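Local coordinates for probable adhesion protein (Pseudomonas aeruginosa PAO1, PDB 6R3Z), which probably carries ferrous iron and similar divalent metal ions as the solute-binding protein of a transport system, and here holds nickel(II), at residues 11-14 / 15-18; 66-69 / 70-73; 263-266 / 267-270. All coordinates share one frame; numbering follows the deposited sequence.

How the interactions relate
Interactions 1 and 2 both follow strands of the parallel sheet that contains 8-11 and 58-61, and they meet directly, with centres about 13 Å apart. T12 OG1 lies 2.6 Å from D67 OD2, a probable hydrogen bond that ties the two strand-to-helix connections together. L13 CD2 also packs against H66 O. Interaction 2 reaches the nickel(II) ion itself through H66, whereas the side chain of L13 in interaction 1 stays about 8 Å from the metal. Interaction 3, on helix 260-277, touches neither: its nearest atoms are about 7 Å from interaction 1 and about 12 Å from interaction 2, and the side chain of N268 remains about 12 Å from the metal.

Interaction 1. Residues 11-14 / 15-18; sequences ITLH and PYYS
Where strand 8-11 gives way to helix 14-24, the chain makes a strand-to-helix junction in which L13 sits at the N-cap position and its carbonyl gathers the N-H groups of Y16 and Y17. The bond from Y17 N to L13 O is 3.3 Å, with the donor in the carbonyl plane. The one from Y16 N to L13 O, at 2.9 Å, is bent to 125° and therefore weak. L13 has no side-chain acceptor to cap the first-turn N-H groups; its carbonyl accepts the first i to i+4 bond. P15 follows in the first turn, where proline's missing N-H costs the helix no bond.

The side chains illustrate how such a junction is filled. I11 places CG1 between its backbone N and carbonyl carbon (chi1 65°), which brings CD1 to 3.7 Å from Y17 CB and leaves CG1 at the edge of the Y17 ring. Its other branch, CG2, rests against Y16 O. V30 and P32 of strand 29-32 touch both I11 and Y17, joining the helix start to the sheet. L13 and Y16 run side by side: L13 CB lies in the plane of the Y16 ring, at its edge, 3.9 Å from Y16 CD2, while L13 CD1 is 4.0 Å from Y16 CE2. The tyrosine hydroxyl bonds to Q122 and N62, and L13 also packs on the metal ligand H66. L13 N, in contrast, is buried with no polar partner.

The H14 ring stacks on Y256 and bonds through NE2 with the carbonyl of G254, while its CB stays against P15. Its carbonyl continues the i to i+4 pattern, S18 N binding H14 O at 3.1 Å with an N-H...O angle of 163°.

Interaction 2. Residues 66-69 / 70-73; sequences HDDF and AERM. With NI (nickel (II) ion), chain B.
The F69 ring receives the sulfur of M73 at its edge, a Met-aromatic contact one turn along helix 68-76, while the R72 guanidinium has the carbonyl carbon of D68 over one face. M73 SD lies essentially in the plane of the F69 ring, 3.9 Å from F69 CD1. The thioether and the ring run side by side; F69 CG stands between its backbone N and carbonyl carbon (chi1 61°), which helps set the ring edge toward M73 SD. I50 and I53 of helix 47-53 pack on the same methionine. R72 bends at chi3 and folds back over the first turn, so that its NH1 comes within 3.7 Å of D68 CB.

The carboxylates of D68 and E71 stand nearly perpendicular, with D68 OD1 4.2 Å from E71 OE2; their like charges probably disfavour a closer approach. Water 1 joins E71 OE2, at 2.6 Å, to D67 OD1, whose carboxylate is further held by T12 and by backbone N-H groups of N62 and G63. In the backbone, A70 N bonds to D67 O at 3.0 Å from above the carbonyl plane, and M73 N reaches F69 O.

This helix belongs to the beta-alpha-beta unit between strands 58-61 and 84-86. Just ahead of it H66 joins five other histidines around the metal, its NE2 2.3 Å from nickel.

Interaction 3. Residues 263-266 / 267-270; sequences EEMA and RNLD. With EDO (1,2-ethanediol), chain H.
Helix 260-277 carries this contact as a run of i to i+4 bonds, E263 to R267, E264 to N268, M265 to L269 and A266 to D270, with exposed charged residues on one side and mostly buried residues on another. L269 N to M265 O is the straightest of the four, 2.9 Å with an N-H...O angle of 177°. By comparison R267 N is 3.3 Å from E263 O.

E264, partly exposed, and R267, exposed, are oppositely charged, but E264 OE2 and R267 NH2 lie 4.6 Å apart, beyond a salt bridge. Water 2 spans the interval: it donates to E264 OE2 at 2.7 Å and accepts a weak bond from R267 NH2. The glutamate's direct ionic partner is K260, while its other oxygen binds S249. R267 bends at chi3 (-73°), which folds the guanidinium back along the helix until E263 O lies over one of its faces, well off centre.

D270, also exposed, meets a different partner. Its two carboxylate oxygens grip one ethanediol molecule, probably from the crystallisation liquor: EDO O2 donates to D270 OD1 at 2.7 Å and EDO O1 to D270 OD2 at 3.0 Å, a two-point hold that would restrict rotation of the carboxylate.

Toward the interior, M265 bends at chi2 and chi3 and crosses N268 at a slant, its SD 3.9 Å from N268 ND2. That amide nitrogen is bonded to the carbonyl of S249, and L183 of helix 181-185 touches both side chains. L269 lays CG close to M265 O and continues onto L155 and A159 of helix 138-160. With E263, R267 and D270 exposed and M265, N268 and L269 buried against neighbouring helices, the pattern is that of an amphipathic alpha-helix.

Interaction 1. Residues 11-14 / 15-18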
loop_
_atom_site.group_PDB
_atom_site.type_symbol
_atom_site.label_atom_id
_atom_site.label_comp_id
_atom_site.label_asym_id
_atom_site.label_seq_id
_atom_site.Cartn_x
_atom_site.Cartn_y
_atom_site.Cartn_z
ATOM N N ILE A 11 -5.787 1.779 13.399
ATOM C CA ILE A 11 -5.117 1.573 12.117
ATOM C C ILE A 11 -5.066 2.902 11.369
ATOM O O ILE A 11 -5.869 3.801 11.660
ATOM C CB ILE A 11 -5.703 0.423 11.266
ATOM C CG1 ILE A 11 -7.164 0.717 10.807
ATOM C CG2 ILE A 11 -5.563 -0.924 11.987
ATOM C CD1 ILE A 11 -7.272 1.563 9.477
ATOM N N THR A 12 -4.187 3.007 10.358
ATOM C CA THR A 12 -3.999 4.288 9.674
ATOM C C THR A 12 -4.400 4.295 8.200
ATOM O O THR A 12 -4.863 5.328 7.708
ATOM C CB THR A 12 -2.543 4.764 9.839
ATOM O OG1 THR A 12 -1.692 3.877 9.118
ATOM C CG2 THR A 12 -2.095 4.832 11.306
ATOM N N LEU A 13 -4.086 3.219 7.474
ATOM C CA LEU A 13 -4.347 3.085 6.040
ATOM C C LEU A 13 -5.195 1.838 5.790
ATOM O O LEU A 13 -5.117 0.874 6.563
ATOM C CB LEU A 13 -3.026 2.995 5.243
ATOM C CG LEU A 13 -1.965 4.084 5.536
ATOM C CD1 LEU A 13 -0.617 3.693 4.983
ATOM C CD2 LEU A 13 -2.387 5.461 4.976
ATOM N N HIS A 14 -5.979 1.853 4.692
ATOM C CA HIS A 14 -6.874 0.749 4.320
ATOM C C HIS A 14 -6.228 -0.642 4.400
ATOM O O HIS A 14 -6.840 -1.527 5.003
ATOM C CB HIS A 14 -7.505 0.958 2.937
ATOM C CG HIS A 14 -8.468 2.098 2.890
ATOM N ND1 HIS A 14 -8.031 3.411 2.885
ATOM C CD2 HIS A 14 -9.815 2.086 2.814
ATOM C CE1 HIS A 14 -9.124 4.153 2.800
ATOM N NE2 HIS A 14 -10.219 3.402 2.784
ATOM N N PRO A 15 -5.005 -0.868 3.837
ATOM C CA PRO A 15 -4.408 -2.222 3.907
ATOM C C PRO A 15 -4.257 -2.706 5.339
ATOM O O PRO A 15 -4.509 -3.882 5.579
ATOM C CB PRO A 15 -3.057 -2.048 3.211
ATOM C CG PRO A 15 -3.299 -0.933 2.232
ATOM C CD PRO A 15 -4.128 0.034 3.059
ATOM N N TYR A 16 -3.914 -1.789 6.289
ATOM C CA TYR A 16 -3.751 -2.171 7.700
ATOM C C TYR A 16 -5.076 -2.544 8.342
ATOM O O TYR A 16 -5.097 -3.470 9.149
ATOM C CB TYR A 16 -2.963 -1.126 8.498
ATOM C CG TYR A 16 -1.565 -0.975 7.937
ATOM C CD1 TYR A 16 -0.538 -1.840 8.322
ATOM C CD2 TYR A 16 -1.298 -0.057 6.926
ATOM C CE1 TYR A 16 0.736 -1.765 7.738
ATOM C CE2 TYR A 16 -0.038 0.014 6.318
ATOM C CZ TYR A 16 0.977 -0.840 6.728
ATOM O OH TYR A 16 2.210 -0.765 6.113
ATOM N N TYR A 17 -6.183 -1.900 7.922
ATOM C CA TYR A 17 -7.517 -2.304 8.396
ATOM C C TYR A 17 -7.735 -3.778 7.964
ATOM O O TYR A 17 -8.152 -4.616 8.780
ATOM C CB TYR A 17 -8.632 -1.423 7.790
ATOM C CG TYR A 17 -9.989 -1.782 8.357
ATOM C CD1 TYR A 17 -10.744 -2.822 7.810
ATOM C CD2 TYR A 17 -10.479 -1.150 9.502
ATOM C CE1 TYR A 17 -11.968 -3.195 8.359
ATOM C CE2 TYR A 17 -11.702 -1.521 10.069
ATOM C CZ TYR A 17 -12.438 -2.552 9.497
ATOM O OH TYR A 17 -13.651 -2.922 10.012
ATOM N N SER A 18 -7.420 -4.099 6.695
ATOM C CA SER A 18 -7.568 -5.475 6.177
ATOM C C SER A 18 -6.694 -6.476 6.939
ATOM O O SER A 18 -7.196 -7.533 7.357
ATOM C CB SER A 18 -7.281 -5.524 4.678
ATOM O OG SER A 18 -8.328 -4.927 3.927
#

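Interaction 2. Residues 66-69 / 70-73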
loop_
_atom_site.group_PDB
_atom_site.type_symbol
_atom_site.label_atom_id
_atom_site.label_comp_id
_atom_site.label_asym_id
_atom_site.label_seq_id
_atom_site.Cartn_x
_atom_site.Cartn_y
_atom_site.Cartn_z
ATOM N N HIS A 66 4.558 6.303 5.372
ATOM C CA HIS A 66 3.199 6.494 4.850
ATOM C C HIS A 66 2.152 6.891 5.897
ATOM O O HIS A 66 0.984 7.068 5.547
ATOM C CB HIS A 66 2.687 5.302 4.015
ATOM C CG HIS A 66 1.995 5.765 2.763
ATOM N ND1 HIS A 66 0.902 6.609 2.820
ATOM C CD2 HIS A 66 2.331 5.577 1.462
ATOM C CE1 HIS A 66 0.580 6.867 1.563
ATOM N NE2 HIS A 66 1.408 6.275 0.713
ATOM N N ASP A 67 2.542 7.072 7.154
ATOM C CA ASP A 67 1.562 7.528 8.136
ATOM C C ASP A 67 2.205 8.412 9.216
ATOM O O ASP A 67 1.924 8.257 10.411
ATOM C CB ASP A 67 0.713 6.372 8.720
ATOM C CG ASP A 67 1.480 5.240 9.366
ATOM O OD1 ASP A 67 2.734 5.348 9.481
ATOM O OD2 ASP A 67 0.844 4.235 9.728
ATOM N N ASP A 68 3.004 9.410 8.781
ATOM C CA ASP A 68 3.614 10.372 9.708
ATOM C C ASP A 68 2.530 11.123 10.490
ATOM O O ASP A 68 2.715 11.381 11.679
ATOM C CB ASP A 68 4.509 11.371 8.948
ATOM C CG ASP A 68 5.751 10.737 8.330
ATOM O OD1 ASP A 68 6.142 9.634 8.774
ATOM O OD2 ASP A 68 6.339 11.352 7.415
ATOM N N PHE A 69 1.374 11.416 9.837
ATOM C CA PHE A 69 0.231 12.087 10.467
ATOM C C PHE A 69 -0.188 11.388 11.754
ATOM O O PHE A 69 -0.531 12.064 12.729
ATOM C CB PHE A 69 -0.982 12.193 9.508
ATOM C CG PHE A 69 -1.587 10.902 9.005
ATOM C CD1 PHE A 69 -2.560 10.233 9.746
ATOM C CD2 PHE A 69 -1.224 10.381 7.770
ATOM C CE1 PHE A 69 -3.131 9.046 9.276
ATOM C CE2 PHE A 69 -1.805 9.197 7.292
ATOM C CZ PHE A 69 -2.746 8.531 8.054
ATOM N N ALA A 70 -0.131 10.037 11.771
ATOM C CA ALA A 70 -0.569 9.247 12.926
ATOM C C ALA A 70 0.295 9.475 14.177
ATOM O O ALA A 70 -0.259 9.607 15.266
ATOM C CB ALA A 70 -0.636 7.779 12.565
ATOM N N GLU A 71 1.623 9.596 14.017
ATOM C CA GLU A 71 2.540 9.898 15.131
ATOM C C GLU A 71 2.239 11.277 15.723
ATOM O O GLU A 71 2.308 11.444 16.940
ATOM C CB GLU A 71 4.004 9.861 14.679
ATOM C CG GLU A 71 4.540 8.471 14.365
ATOM C CD GLU A 71 5.948 8.520 13.800
ATOM O OE1 GLU A 71 6.857 9.026 14.497
ATOM O OE2 GLU A 71 6.141 8.070 12.649
ATOM N N ARG A 72 1.909 12.267 14.854
ATOM C CA ARG A 72 1.575 13.624 15.294
ATOM C C ARG A 72 0.243 13.603 16.064
ATOM O O ARG A 72 0.134 14.221 17.130
ATOM C CB ARG A 72 1.520 14.599 14.101
ATOM C CG ARG A 72 2.884 14.868 13.463
ATOM C CD ARG A 72 2.818 15.967 12.404
ATOM N NE ARG A 72 2.387 15.464 11.093
ATOM C CZ ARG A 72 3.205 14.989 10.154
ATOM N NH1 ARG A 72 2.717 14.558 8.998
ATOM N NH2 ARG A 72 4.516 14.931 10.368
ATOM N N MET A 73 -0.745 12.836 15.555
ATOM C CA MET A 73 -2.049 12.685 16.206
ATOM C C MET A 73 -1.881 12.077 17.600
ATOM O O MET A 73 -2.504 12.566 18.544
ATOM C CB MET A 73 -2.994 11.808 15.363
ATOM C CG MET A 73 -3.473 12.451 14.077
ATOM S SD MET A 73 -4.319 11.219 13.043
ATOM C CE MET A 73 -5.835 10.940 13.995
HETATM NI NI NI B . 1.502 6.884 -1.472
HETATM O O HOH W 1 4.404 6.587 11.314
#

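Interaction 3. Residues 263-266 / 267-270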
loop_
_atom_site.group_PDB
_atom_site.type_symbol
_atom_site.label_atom_id
_atom_site.label_comp_id
_atom_site.label_asym_id
_atom_site.label_seq_id
_atom_site.Cartn_x
_atom_site.Cartn_y
_atom_site.Cartn_z
ATOM N N GLU A 263 -8.977 -8.120 -2.501
ATOM C CA GLU A 263 -9.749 -7.807 -3.711
ATOM C C GLU A 263 -8.945 -6.903 -4.664
ATOM O O GLU A 263 -8.766 -7.243 -5.841
ATOM C CB GLU A 263 -11.111 -7.152 -3.360
ATOM C CG GLU A 263 -12.105 -8.124 -2.744
ATOM C CD GLU A 263 -13.313 -7.492 -2.075
ATOM O OE1 GLU A 263 -13.808 -6.459 -2.580
ATOM O OE2 GLU A 263 -13.776 -8.043 -1.049
ATOM N N GLU A 264 -8.406 -5.796 -4.135
ATOM C CA GLU A 264 -7.658 -4.811 -4.934
ATOM C C GLU A 264 -6.263 -5.294 -5.308
ATOM O O GLU A 264 -5.802 -4.965 -6.406
ATOM C CB GLU A 264 -7.656 -3.456 -4.251
ATOM C CG GLU A 264 -9.097 -3.018 -4.029
ATOM C CD GLU A 264 -9.368 -1.577 -3.684
ATOM O OE1 GLU A 264 -8.400 -0.787 -3.597
ATOM O OE2 GLU A 264 -10.560 -1.246 -3.477
ATOM N N MET A 265 -5.597 -6.103 -4.441
ATOM C CA MET A 265 -4.293 -6.651 -4.831
ATOM C C MET A 265 -4.456 -7.654 -5.972
ATOM O O MET A 265 -3.614 -7.682 -6.862
ATOM C CB MET A 265 -3.552 -7.310 -3.670
ATOM C CG MET A 265 -2.801 -6.340 -2.834
ATOM S SD MET A 265 -1.515 -5.310 -3.669
ATOM C CE MET A 265 -0.269 -6.519 -4.037
ATOM N N ALA A 266 -5.541 -8.468 -5.951
ATOM C CA ALA A 266 -5.795 -9.435 -7.035
ATOM C C ALA A 266 -5.935 -8.643 -8.366
ATOM O O ALA A 266 -5.276 -8.978 -9.348
ATOM C CB ALA A 266 -7.055 -10.243 -6.747
ATOM N N ARG A 267 -6.698 -7.528 -8.346
ATOM C CA ARG A 267 -6.872 -6.680 -9.526
ATOM C C ARG A 267 -5.555 -6.018 -9.961
ATOM O O ARG A 267 -5.284 -5.957 -11.168
ATOM C CB ARG A 267 -8.011 -5.671 -9.332
ATOM C CG ARG A 267 -9.368 -6.404 -9.316
ATOM C CD ARG A 267 -10.502 -5.516 -9.792
ATOM N NE ARG A 267 -10.859 -4.509 -8.797
ATOM C CZ ARG A 267 -11.783 -4.681 -7.856
ATOM N NH1 ARG A 267 -12.436 -5.835 -7.758
ATOM N NH2 ARG A 267 -12.058 -3.705 -7.003
ATOM N N ASN A 268 -4.714 -5.606 -8.988
ATOM C CA ASN A 268 -3.400 -5.002 -9.257
ATOM C C ASN A 268 -2.504 -6.015 -9.993
ATOM O O ASN A 268 -1.977 -5.721 -11.064
ATOM C CB ASN A 268 -2.737 -4.562 -7.959
ATOM C CG ASN A 268 -3.191 -3.182 -7.532
ATOM O OD1 ASN A 268 -3.887 -2.478 -8.277
ATOM N ND2 ASN A 268 -2.801 -2.775 -6.331
ATOM N N LEU A 269 -2.370 -7.212 -9.427
ATOM C CA LEU A 269 -1.573 -8.272 -10.050
ATOM C C LEU A 269 -2.093 -8.667 -11.445
ATOM O O LEU A 269 -1.289 -8.901 -12.348
ATOM C CB LEU A 269 -1.463 -9.482 -9.109
ATOM C CG LEU A 269 -0.638 -9.262 -7.813
ATOM C CD1 LEU A 269 -0.641 -10.510 -6.939
ATOM C CD2 LEU A 269 0.807 -8.884 -8.111
ATOM N N ASP A 270 -3.425 -8.715 -11.629
ATOM C CA ASP A 270 -4.027 -9.067 -12.925
ATOM C C ASP A 270 -3.685 -8.007 -13.978
ATOM O O ASP A 270 -3.420 -8.356 -15.121
ATOM C CB ASP A 270 -5.547 -9.214 -12.817
ATOM C CG ASP A 270 -6.007 -10.457 -12.087
ATOM O OD1 ASP A 270 -5.197 -11.416 -11.969
ATOM O OD2 ASP A 270 -7.171 -10.474 -11.629
HETATM C C1 EDO H . -8.112 -14.174 -11.399
HETATM O O1 EDO H . -7.891 -13.283 -12.481
HETATM C C2 EDO H . -6.752 -14.711 -10.923
HETATM O O2 EDO H . -5.897 -13.625 -10.610
HETATM O O HOH W 2 -12.666 -2.800 -4.094
#